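PDB 3PDU: 3-hydroxyisobutyrate dehydrogenase family protein from Geobacter sulfurreducens, which probably reduces succinic semialdehyde to gamma-hydroxybutyrate with NADPH, as a member of the beta-hydroxyacid dehydrogenase family, and binds NADP+. Local coordinates for residues M1-G13 against F25-C37. Sequence-based numbering, arbitrary orientation.
Sequences MTTYGFLGLGIMG and FDVTVWNRNPAKC. With NAP (NADP nicotinamide-adenine-dinucleotide phosphate), chain I.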
ATOM      1  N   MET A   1     -13.925 -44.416 -29.379  1.00 37.46           N
ATOM      2  CA  MET A   1     -12.731 -44.193 -28.568  1.00 42.87           C
ATOM      3  C   MET A   1     -12.346 -42.719 -28.536  1.00 39.55           C
ATOM      4  O   MET A   1     -11.920 -42.161 -29.542  1.00 42.20           O
ATOM      5  CB  MET A   1     -11.555 -45.032 -29.084  1.00 51.92           C
ATOM      6  CG  MET A   1     -11.580 -46.480 -28.613  1.00 63.39           C
ATOM      7  SD  MET A   1     -10.402 -47.546 -29.471  1.00 59.43           S
ATOM      8  CE  MET A   1     -11.061 -47.467 -31.144  1.00 76.42           C
ATOM      9  N   THR A   2     -12.499 -42.100 -27.370  1.00 26.88           N
ATOM     10  CA  THR A   2     -12.108 -40.711 -27.179  1.00 24.56           C
ATOM     11  C   THR A   2     -10.583 -40.557 -27.213  1.00 30.35           C
ATOM     12  O   THR A   2      -9.874 -41.201 -26.437  1.00 32.28           O
ATOM     13  CB  THR A   2     -12.635 -40.179 -25.823  1.00 28.07           C
ATOM     14  OG1 THR A   2     -14.073 -40.236 -25.805  1.00 27.28           O
ATOM     15  CG2 THR A   2     -12.183 -38.747 -25.598  1.00 26.01           C
ATOM     16  N   THR A   3     -10.081 -39.704 -28.104  1.00 24.79           N
ATOM     17  CA  THR A   3      -8.647 -39.387 -28.131  1.00 21.55           C
ATOM     18  C   THR A   3      -8.383 -37.990 -27.575  1.00 23.15           C
ATOM     19  O   THR A   3      -9.229 -37.097 -27.681  1.00 22.47           O
ATOM     20  CB  THR A   3      -8.081 -39.452 -29.554  1.00 26.66           C
ATOM     21  OG1 THR A   3      -8.760 -38.492 -30.373  1.00 26.66           O
ATOM     22  CG2 THR A   3      -8.254 -40.855 -30.140  1.00 29.98           C
ATOM     23  N   TYR A   4      -7.200 -37.801 -26.999  1.00 20.31           N
ATOM     24  CA  TYR A   4      -6.885 -36.573 -26.284  1.00 18.38           C
ATOM     25  C   TYR A   4      -5.720 -35.802 -26.886  1.00 19.84           C
ATOM     26  O   TYR A   4      -4.749 -36.398 -27.372  1.00 20.73           O
ATOM     27  CB  TYR A   4      -6.576 -36.888 -24.817  1.00 19.02           C
ATOM     28  CG  TYR A   4      -7.807 -37.148 -23.994  1.00 22.12           C
ATOM     29  CD1 TYR A   4      -8.460 -36.099 -23.371  1.00 30.41           C
ATOM     30  CD2 TYR A   4      -8.327 -38.426 -23.854  1.00 25.55           C
ATOM     31  CE1 TYR A   4      -9.585 -36.306 -22.618  1.00 27.30           C
ATOM     32  CE2 TYR A   4      -9.472 -38.649 -23.093  1.00 26.11           C
ATOM     33  CZ  TYR A   4     -10.089 -37.570 -22.477  1.00 27.32           C
ATOM     34  OH  TYR A   4     -11.225 -37.728 -21.713  1.00 37.02           O
ATOM     35  N   GLY A   5      -5.835 -34.476 -26.857  1.00 18.58           N
ATOM     36  CA  GLY A   5      -4.766 -33.571 -27.253  1.00 16.43           C
ATOM     37  C   GLY A   5      -4.301 -32.782 -26.037  1.00 18.39           C
ATOM     38  O   GLY A   5      -5.054 -32.601 -25.081  1.00 18.74           O
ATOM     39  N   PHE A   6      -3.058 -32.320 -26.066  1.00 16.56           N
ATOM     40  CA  PHE A   6      -2.525 -31.513 -24.978  1.00 14.78           C
ATOM     41  C   PHE A   6      -1.526 -30.475 -25.502  1.00 21.63           C
ATOM     42  O   PHE A   6      -0.517 -30.819 -26.135  1.00 19.45           O
ATOM     43  CB  PHE A   6      -1.879 -32.401 -23.903  1.00 17.08           C
ATOM     44  CG  PHE A   6      -1.836 -31.760 -22.548  1.00 18.93           C
ATOM     45  CD1 PHE A   6      -2.656 -32.218 -21.523  1.00 16.61           C
ATOM     46  CD2 PHE A   6      -0.996 -30.680 -22.307  1.00 18.99           C
ATOM     47  CE1 PHE A   6      -2.618 -31.626 -20.270  1.00 17.37           C
ATOM     48  CE2 PHE A   6      -0.969 -30.071 -21.062  1.00 17.85           C
ATOM     49  CZ  PHE A   6      -1.779 -30.545 -20.041  1.00 14.23           C
ATOM     50  N   LEU A   7      -1.831 -29.205 -25.251  1.00 14.56           N
ATOM     51  CA  LEU A   7      -1.011 -28.075 -25.710  1.00 15.48           C
ATOM     52  C   LEU A   7      -0.377 -27.376 -24.516  1.00 21.52           C
ATOM     53  O   LEU A   7      -1.085 -26.974 -23.591  1.00 20.29           O
ATOM     54  CB  LEU A   7      -1.884 -27.057 -26.454  1.00 15.99           C
ATOM     55  CG  LEU A   7      -2.884 -27.588 -27.483  1.00 19.24           C
ATOM     56  CD1 LEU A   7      -3.703 -26.443 -28.094  1.00 18.40           C
ATOM     57  CD2 LEU A   7      -2.165 -28.383 -28.575  1.00 17.07           C
ATOM     58  N   GLY A   8       0.945 -27.220 -24.528  1.00 16.81           N
ATOM     59  CA  GLY A   8       1.619 -26.505 -23.453  1.00 15.52           C
ATOM     60  C   GLY A   8       2.204 -27.470 -22.437  1.00 18.47           C
ATOM     61  O   GLY A   8       1.519 -27.917 -21.518  1.00 20.46           O
ATOM     62  N   LEU A   9       3.472 -27.815 -22.617  1.00 14.67           N
ATOM     63  CA  LEU A   9       4.126 -28.795 -21.755  1.00 14.81           C
ATOM     64  C   LEU A   9       5.110 -28.078 -20.852  1.00 20.10           C
ATOM     65  O   LEU A   9       6.323 -28.221 -20.997  1.00 24.32           O
ATOM     66  CB  LEU A   9       4.854 -29.845 -22.609  1.00 16.58           C
ATOM     67  CG  LEU A   9       3.901 -30.605 -23.547  1.00 19.66           C
ATOM     68  CD1 LEU A   9       4.684 -31.505 -24.508  1.00 22.10           C
ATOM     69  CD2 LEU A   9       2.872 -31.411 -22.752  1.00 20.44           C
ATOM     70  N   GLY A  10       4.581 -27.289 -19.930  1.00 17.59           N
ATOM     71  CA  GLY A  10       5.418 -26.543 -19.013  1.00 16.01           C
ATOM     72  C   GLY A  10       5.531 -27.282 -17.697  1.00 15.92           C
ATOM     73  O   GLY A  10       5.389 -28.512 -17.641  1.00 16.27           O
ATOM     74  N   ILE A  11       5.799 -26.531 -16.638  1.00 17.35           N
ATOM     75  CA  ILE A  11       5.926 -27.100 -15.300  1.00 16.66           C
ATOM     76  C   ILE A  11       4.682 -27.884 -14.917  1.00 17.54           C
ATOM     77  O   ILE A  11       4.789 -28.970 -14.334  1.00 18.78           O
ATOM     78  CB  ILE A  11       6.218 -26.002 -14.254  1.00 17.02           C
ATOM     79  CG1 ILE A  11       7.647 -25.483 -14.458  1.00 18.72           C
ATOM     80  CG2 ILE A  11       6.025 -26.530 -12.832  1.00 16.11           C
ATOM     81  CD1 ILE A  11       7.934 -24.183 -13.764  1.00 25.27           C
ATOM     82  N   MET A  12       3.508 -27.343 -15.246  1.00 17.61           N
ATOM     83  CA  MET A  12       2.236 -28.013 -14.958  1.00 17.64           C
ATOM     84  C   MET A  12       1.840 -28.981 -16.083  1.00 19.28           C
ATOM     85  O   MET A  12       1.447 -30.123 -15.830  1.00 14.78           O
ATOM     86  CB  MET A  12       1.111 -26.987 -14.751  1.00 16.83           C
ATOM     87  CG  MET A  12       1.288 -26.072 -13.521  1.00 18.87           C
ATOM     88  SD  MET A  12       1.145 -26.995 -11.981  1.00 19.55           S
ATOM     89  CE  MET A  12      -0.632 -27.280 -11.904  1.00 16.01           C
ATOM     90  N   GLY A  13       1.936 -28.514 -17.324  1.00 15.61           N
ATOM     91  CA  GLY A  13       1.452 -29.275 -18.467  1.00 19.63           C
ATOM     92  C   GLY A  13       2.201 -30.574 -18.721  1.00 21.98           C
ATOM     93  O   GLY A  13       1.621 -31.558 -19.183  1.00 19.94           O
ATOM     94  N   PHE A  25      -4.650 -43.220 -21.891  1.00 18.99           N
ATOM     95  CA  PHE A  25      -5.272 -42.505 -23.008  1.00 21.38           C
ATOM     96  C   PHE A  25      -4.315 -42.367 -24.203  1.00 21.26           C
ATOM     97  O   PHE A  25      -3.100 -42.388 -24.037  1.00 21.24           O
ATOM     98  CB  PHE A  25      -5.772 -41.119 -22.576  1.00 19.94           C
ATOM     99  CG  PHE A  25      -6.791 -41.165 -21.464  1.00 20.28           C
ATOM    100  CD1 PHE A  25      -8.068 -41.644 -21.697  1.00 21.74           C
ATOM    101  CD2 PHE A  25      -6.463 -40.733 -20.183  1.00 17.38           C
ATOM    102  CE1 PHE A  25      -9.009 -41.690 -20.667  1.00 16.96           C
ATOM    103  CE2 PHE A  25      -7.393 -40.779 -19.151  1.00 19.04           C
ATOM    104  CZ  PHE A  25      -8.663 -41.260 -19.392  1.00 21.02           C
ATOM    105  N   ASP A  26      -4.892 -42.254 -25.400  1.00 20.16           N
ATOM    106  CA  ASP A  26      -4.178 -41.928 -26.638  1.00 20.41           C
ATOM    107  C   ASP A  26      -3.993 -40.413 -26.643  1.00 23.21           C
ATOM    108  O   ASP A  26      -4.969 -39.673 -26.787  1.00 19.71           O
ATOM    109  CB  ASP A  26      -5.053 -42.381 -27.822  1.00 24.65           C
ATOM    110  CG  ASP A  26      -4.440 -42.089 -29.188  1.00 33.63           C
ATOM    111  OD1 ASP A  26      -3.633 -41.152 -29.333  1.00 29.86           O
ATOM    112  OD2 ASP A  26      -4.806 -42.800 -30.143  1.00 34.15           O
ATOM    113  N   VAL A  27      -2.754 -39.951 -26.463  1.00 18.22           N
ATOM    114  CA  VAL A  27      -2.496 -38.522 -26.279  1.00 17.37           C
ATOM    115  C   VAL A  27      -1.598 -37.969 -27.389  1.00 22.79           C
ATOM    116  O   VAL A  27      -0.565 -38.554 -27.712  1.00 19.28           O
ATOM    117  CB  VAL A  27      -1.848 -38.216 -24.889  1.00 20.32           C
ATOM    118  CG1 VAL A  27      -1.668 -36.710 -24.690  1.00 23.77           C
ATOM    119  CG2 VAL A  27      -2.699 -38.796 -23.746  1.00 21.02           C
ATOM    120  N   THR A  28      -2.010 -36.842 -27.963  1.00 16.25           N
ATOM    121  CA  THR A  28      -1.194 -36.106 -28.917  1.00 19.99           C
ATOM    122  C   THR A  28      -0.755 -34.788 -28.280  1.00 19.63           C
ATOM    123  O   THR A  28      -1.585 -34.049 -27.757  1.00 20.43           O
ATOM    124  CB  THR A  28      -1.998 -35.814 -30.184  1.00 17.88           C
ATOM    125  OG1 THR A  28      -2.414 -37.049 -30.771  1.00 19.84           O
ATOM    126  CG2 THR A  28      -1.152 -35.052 -31.203  1.00 23.92           C
ATOM    127  N   VAL A  29       0.544 -34.487 -28.322  1.00 16.93           N
ATOM    128  CA  VAL A  29       1.054 -33.295 -27.647  1.00 17.31           C
ATOM    129  C   VAL A  29       1.667 -32.277 -28.602  1.00 20.74           C
ATOM    130  O   VAL A  29       2.142 -32.612 -29.692  1.00 21.96           O
ATOM    131  CB  VAL A  29       2.109 -33.640 -26.556  1.00 16.69           C
ATOM    132  CG1 VAL A  29       1.521 -34.580 -25.514  1.00 15.27           C
ATOM    133  CG2 VAL A  29       3.363 -34.266 -27.193  1.00 17.56           C
ATOM    134  N   TRP A  30       1.641 -31.023 -28.171  1.00 18.36           N
ATOM    135  CA  TRP A  30       2.340 -29.947 -28.857  1.00 21.64           C
ATOM    136  C   TRP A  30       2.861 -28.958 -27.825  1.00 19.93           C
ATOM    137  O   TRP A  30       2.242 -28.751 -26.775  1.00 19.84           O
ATOM    138  CB  TRP A  30       1.414 -29.239 -29.858  1.00 20.30           C
ATOM    139  CG  TRP A  30       2.016 -27.993 -30.459  1.00 19.28           C
ATOM    140  CD1 TRP A  30       2.783 -27.916 -31.583  1.00 18.88           C
ATOM    141  CD2 TRP A  30       1.906 -26.648 -29.954  1.00 21.22           C
ATOM    142  NE1 TRP A  30       3.163 -26.602 -31.809  1.00 18.71           N
ATOM    143  CE2 TRP A  30       2.634 -25.810 -30.826  1.00 24.48           C
ATOM    144  CE3 TRP A  30       1.261 -26.077 -28.848  1.00 22.24           C
ATOM    145  CZ2 TRP A  30       2.734 -24.426 -30.632  1.00 25.91           C
ATOM    146  CZ3 TRP A  30       1.364 -24.693 -28.656  1.00 22.11           C
ATOM    147  CH2 TRP A  30       2.093 -23.890 -29.545  1.00 21.80           C
ATOM    148  N   ASN A  31       4.017 -28.373 -28.113  1.00 19.51           N
ATOM    149  CA  ASN A  31       4.562 -27.279 -27.318  1.00 20.19           C
ATOM    150  C   ASN A  31       5.309 -26.338 -28.242  1.00 21.01           C
ATOM    151  O   ASN A  31       6.002 -26.793 -29.154  1.00 19.20           O
ATOM    152  CB  ASN A  31       5.528 -27.791 -26.244  1.00 22.47           C
ATOM    153  CG  ASN A  31       5.870 -26.725 -25.203  1.00 20.40           C
ATOM    154  OD1 ASN A  31       5.000 -26.291 -24.452  1.00 19.65           O
ATOM    155  ND2 ASN A  31       7.140 -26.314 -25.144  1.00 18.57           N
ATOM    156  N   ARG A  32       5.181 -25.033 -28.010  1.00 19.11           N
ATOM    157  CA  ARG A  32       5.903 -24.045 -28.815  1.00 22.77           C
ATOM    158  C   ARG A  32       7.381 -24.420 -28.985  1.00 22.11           C
ATOM    159  O   ARG A  32       7.888 -24.472 -30.102  1.00 27.17           O
ATOM    160  CB  ARG A  32       5.755 -22.655 -28.200  1.00 22.63           C
ATOM    161  CG  ARG A  32       6.577 -21.569 -28.887  1.00 24.00           C
ATOM    162  CD  ARG A  32       6.312 -20.218 -28.220  1.00 26.22           C
ATOM    163  NE  ARG A  32       6.661 -20.228 -26.799  1.00 22.06           N
ATOM    164  CZ  ARG A  32       6.684 -19.140 -26.034  1.00 22.45           C
ATOM    165  NH1 ARG A  32       6.386 -17.952 -26.556  1.00 22.65           N
ATOM    166  NH2 ARG A  32       7.024 -19.229 -24.757  1.00 22.44           N
ATOM    167  N   ASN A  33       8.066 -24.684 -27.873  1.00 20.44           N
ATOM    168  CA  ASN A  33       9.413 -25.270 -27.911  1.00 23.81           C
ATOM    169  C   ASN A  33       9.303 -26.795 -28.038  1.00 22.87           C
ATOM    170  O   ASN A  33       8.969 -27.476 -27.067  1.00 23.33           O
ATOM    171  CB  ASN A  33      10.172 -24.897 -26.628  1.00 25.78           C
ATOM    172  CG  ASN A  33      11.472 -25.664 -26.462  1.00 28.13           C
ATOM    173  OD1 ASN A  33      11.985 -26.248 -27.411  1.00 25.76           O
ATOM    174  ND2 ASN A  33      12.018 -25.650 -25.250  1.00 26.98           N
ATOM    175  N   PRO A  34       9.580 -27.342 -29.234  1.00 24.87           N
ATOM    176  CA  PRO A  34       9.343 -28.774 -29.475  1.00 21.74           C
ATOM    177  C   PRO A  34      10.132 -29.723 -28.575  1.00 26.31           C
ATOM    178  O   PRO A  34       9.694 -30.857 -28.388  1.00 26.55           O
ATOM    179  CB  PRO A  34       9.799 -28.962 -30.932  1.00 28.79           C
ATOM    180  CG  PRO A  34      10.769 -27.841 -31.161  1.00 32.15           C
ATOM    181  CD  PRO A  34      10.167 -26.684 -30.415  1.00 27.45           C
ATOM    182  N   ALA A  35      11.280 -29.300 -28.056  1.00 21.89           N
ATOM    183  CA  ALA A  35      12.079 -30.182 -27.205  1.00 26.97           C
ATOM    184  C   ALA A  35      11.307 -30.662 -25.958  1.00 26.08           C
ATOM    185  O   ALA A  35      11.575 -31.735 -25.425  1.00 21.66           O
ATOM    186  CB  ALA A  35      13.377 -29.493 -26.796  1.00 30.47           C
ATOM    187  N   LYS A  36      10.359 -29.868 -25.482  1.00 21.32           N
ATOM    188  CA  LYS A  36       9.583 -30.274 -24.310  1.00 22.47           C
ATOM    189  C   LYS A  36       8.664 -31.467 -24.586  1.00 22.79           C
ATOM    190  O   LYS A  36       8.175 -32.104 -23.654  1.00 19.08           O
ATOM    191  CB  LYS A  36       8.771 -29.099 -23.739  1.00 21.73           C
ATOM    192  CG  LYS A  36       9.641 -27.921 -23.254  1.00 21.22           C
ATOM    193  CD  LYS A  36      10.670 -28.404 -22.235  1.00 24.61           C
ATOM    194  CE  LYS A  36      11.511 -27.253 -21.684  1.00 31.37           C
ATOM    195  NZ  LYS A  36      10.711 -26.362 -20.796  1.00 32.09           N
ATOM    196  N   CYS A  37       8.417 -31.772 -25.857  1.00 20.31           N
ATOM    197  CA  CYS A  37       7.588 -32.934 -26.180  1.00 17.66           C
ATOM    198  C   CYS A  37       8.328 -34.255 -25.950  1.00 18.21           C
ATOM    199  O   CYS A  37       7.700 -35.290 -25.769  1.00 21.13           O
ATOM    200  CB  CYS A  37       7.129 -32.887 -27.642  1.00 24.02           C
ATOM    201  SG  CYS A  37       6.068 -31.495 -28.034  1.00 25.71           S
TER
HETATM  202  PA  NAP I 301       5.367 -22.574 -17.450  1.00 23.05           P
HETATM  203  O1A NAP I 301       5.976 -21.234 -17.503  1.00 21.29           O
HETATM  204  O2A NAP I 301       6.288 -23.629 -16.997  1.00 22.17           O
HETATM  205  O5B NAP I 301       4.713 -22.973 -18.849  1.00 21.12           O
HETATM  206  C5B NAP I 301       4.021 -22.081 -19.683  1.00 20.90           C
HETATM  207  C4B NAP I 301       3.622 -22.844 -20.946  1.00 17.54           C
HETATM  208  O4B NAP I 301       3.005 -21.939 -21.852  1.00 20.01           O
HETATM  209  C3B NAP I 301       4.821 -23.445 -21.692  1.00 21.66           C
HETATM  210  O3B NAP I 301       4.378 -24.625 -22.339  1.00 21.08           O
HETATM  211  C2B NAP I 301       5.122 -22.396 -22.749  1.00 17.60           C
HETATM  212  O2B NAP I 301       5.710 -22.860 -23.938  1.00 21.47           O
HETATM  213  C1B NAP I 301       3.712 -21.944 -23.064  1.00 16.23           C
HETATM  214  N9A NAP I 301       3.664 -20.617 -23.687  1.00 22.27           N
HETATM  215  C8A NAP I 301       3.974 -19.404 -23.135  1.00 22.05           C
HETATM  216  N7A NAP I 301       3.761 -18.457 -24.088  1.00 18.40           N
HETATM  217  C5A NAP I 301       3.310 -19.051 -25.211  1.00 19.05           C
HETATM  218  C6A NAP I 301       2.934 -18.557 -26.452  1.00 21.86           C
HETATM  219  N6A NAP I 301       2.979 -17.242 -26.701  1.00 21.73           N
HETATM  220  N1A NAP I 301       2.518 -19.444 -27.416  1.00 21.65           N
HETATM  221  C2A NAP I 301       2.462 -20.800 -27.155  1.00 20.32           C
HETATM  222  N3A NAP I 301       2.835 -21.282 -25.919  1.00 19.87           N
HETATM  223  C4A NAP I 301       3.252 -20.415 -24.969  1.00 19.96           C
HETATM  224  O3  NAP I 301       4.086 -22.407 -16.503  1.00 22.97           O
HETATM  225  PN  NAP I 301       3.220 -23.431 -15.630  1.00 19.45           P
HETATM  226  O1N NAP I 301       3.656 -23.303 -14.228  1.00 25.96           O
HETATM  227  O2N NAP I 301       3.154 -24.730 -16.345  1.00 17.42           O
HETATM  228  O5D NAP I 301       1.817 -22.659 -15.768  1.00 24.54           O
HETATM  229  C5D NAP I 301       0.894 -22.899 -16.807  1.00 20.82           C
HETATM  230  C4D NAP I 301      -0.423 -22.278 -16.361  1.00 21.78           C
HETATM  231  O4D NAP I 301      -0.875 -22.925 -15.187  1.00 21.11           O
HETATM  232  C3D NAP I 301      -0.236 -20.815 -15.974  1.00 18.53           C
HETATM  233  O3D NAP I 301      -1.435 -20.126 -16.294  1.00 20.04           O
HETATM  234  C2D NAP I 301      -0.085 -20.841 -14.467  1.00 21.31           C
HETATM  235  O2D NAP I 301      -0.476 -19.620 -13.854  1.00 19.17           O
HETATM  236  C1D NAP I 301      -1.050 -21.978 -14.156  1.00 20.92           C
HETATM  237  N1N NAP I 301      -0.844 -22.674 -12.886  1.00 22.84           N
HETATM  238  C2N NAP I 301       0.414 -22.961 -12.432  1.00 15.83           C
HETATM  239  C3N NAP I 301       0.579 -23.653 -11.228  1.00 23.48           C
HETATM  240  C7N NAP I 301       1.954 -24.012 -10.713  1.00 22.14           C
HETATM  241  O7N NAP I 301       2.080 -24.346  -9.365  1.00 27.36           O
HETATM  242  N7N NAP I 301       3.033 -23.991 -11.501  1.00 20.85           N
HETATM  243  C4N NAP I 301      -0.547 -24.050 -10.511  1.00 23.83           C
HETATM  244  C5N NAP I 301      -1.827 -23.773 -10.991  1.00 23.14           C
HETATM  245  C6N NAP I 301      -1.961 -23.092 -12.196  1.00 27.40           C
HETATM  246  P2B NAP I 301       7.313 -22.856 -24.101  1.00 23.61           P
HETATM  247  O1X NAP I 301       7.546 -22.757 -25.580  1.00 20.56           O
HETATM  248  O2X NAP I 301       7.890 -21.680 -23.342  1.00 22.06           O
HETATM  249  O3X NAP I 301       7.879 -24.126 -23.536  1.00 21.11           O
HETATM  250  O   HOH W   1      -7.670 -42.259 -25.561  1.00 21.27           O
HETATM  251  O   HOH W   2      -4.422 -38.404 -29.518  1.00 17.78           O
HETATM  252  O   HOH W   3       7.845 -25.497 -21.164  1.00 23.64           O
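The side-chain amide of N31 meets the backbone of L9 where two parallel strands run out into the NADP site, and it shows how one residue can join their C-terminal ends to a cofactor. Chi1 of -167°, with CG anti to the backbone N, carries the amide there. N31 OD1 takes the N-H of L9 at 2.8 Å, the donor standing 44° out of the carbonyl plane, and also accepts the ribose hydroxyl O3B of NADP. On the other branch, ND2 gives one hydrogen to O3X of the 2'-phosphate and the other to N33 O, a bond that lies in the amide plane and fixes the flip of the group. With an alanine here, the L9 amide and the ribose hydroxyl would probably lose their shared acceptor, and O3X and N33 O a donor. Next along the chain, R32 grips the phosphate through NE and NH2 while its guanidinium lies flat over the adenine, C5A 3.4 Å above its plane, a recognition of the 2'-phosphate consistent with NADP use.

This is the opening beta-alpha-beta unit of a Rossmann fold: strands 4-7 and 27-30 are joined through helix 13-23, and G8, G10 and G13 fit the GxGxxG pattern. The amides of I11 and M12 bind the diphosphate, and a CB on G10 would collide with NADP O5B.

Behind the site, L9 CD1 packs against V29 CB and against C37, 3.6 Å from C37 CA. On the sheet face shared by L7 and W30, L7 CD2 rests 3.9 Å from W30 CB. A ladder of five backbone bonds, Y4 N–D26 O to G8 N–W30 O, sets the register. Toward the strand starts, the Y4 edge meets the F25 face in a T-shaped pair, ring centroids 4.9 Å apart and planes at 61°.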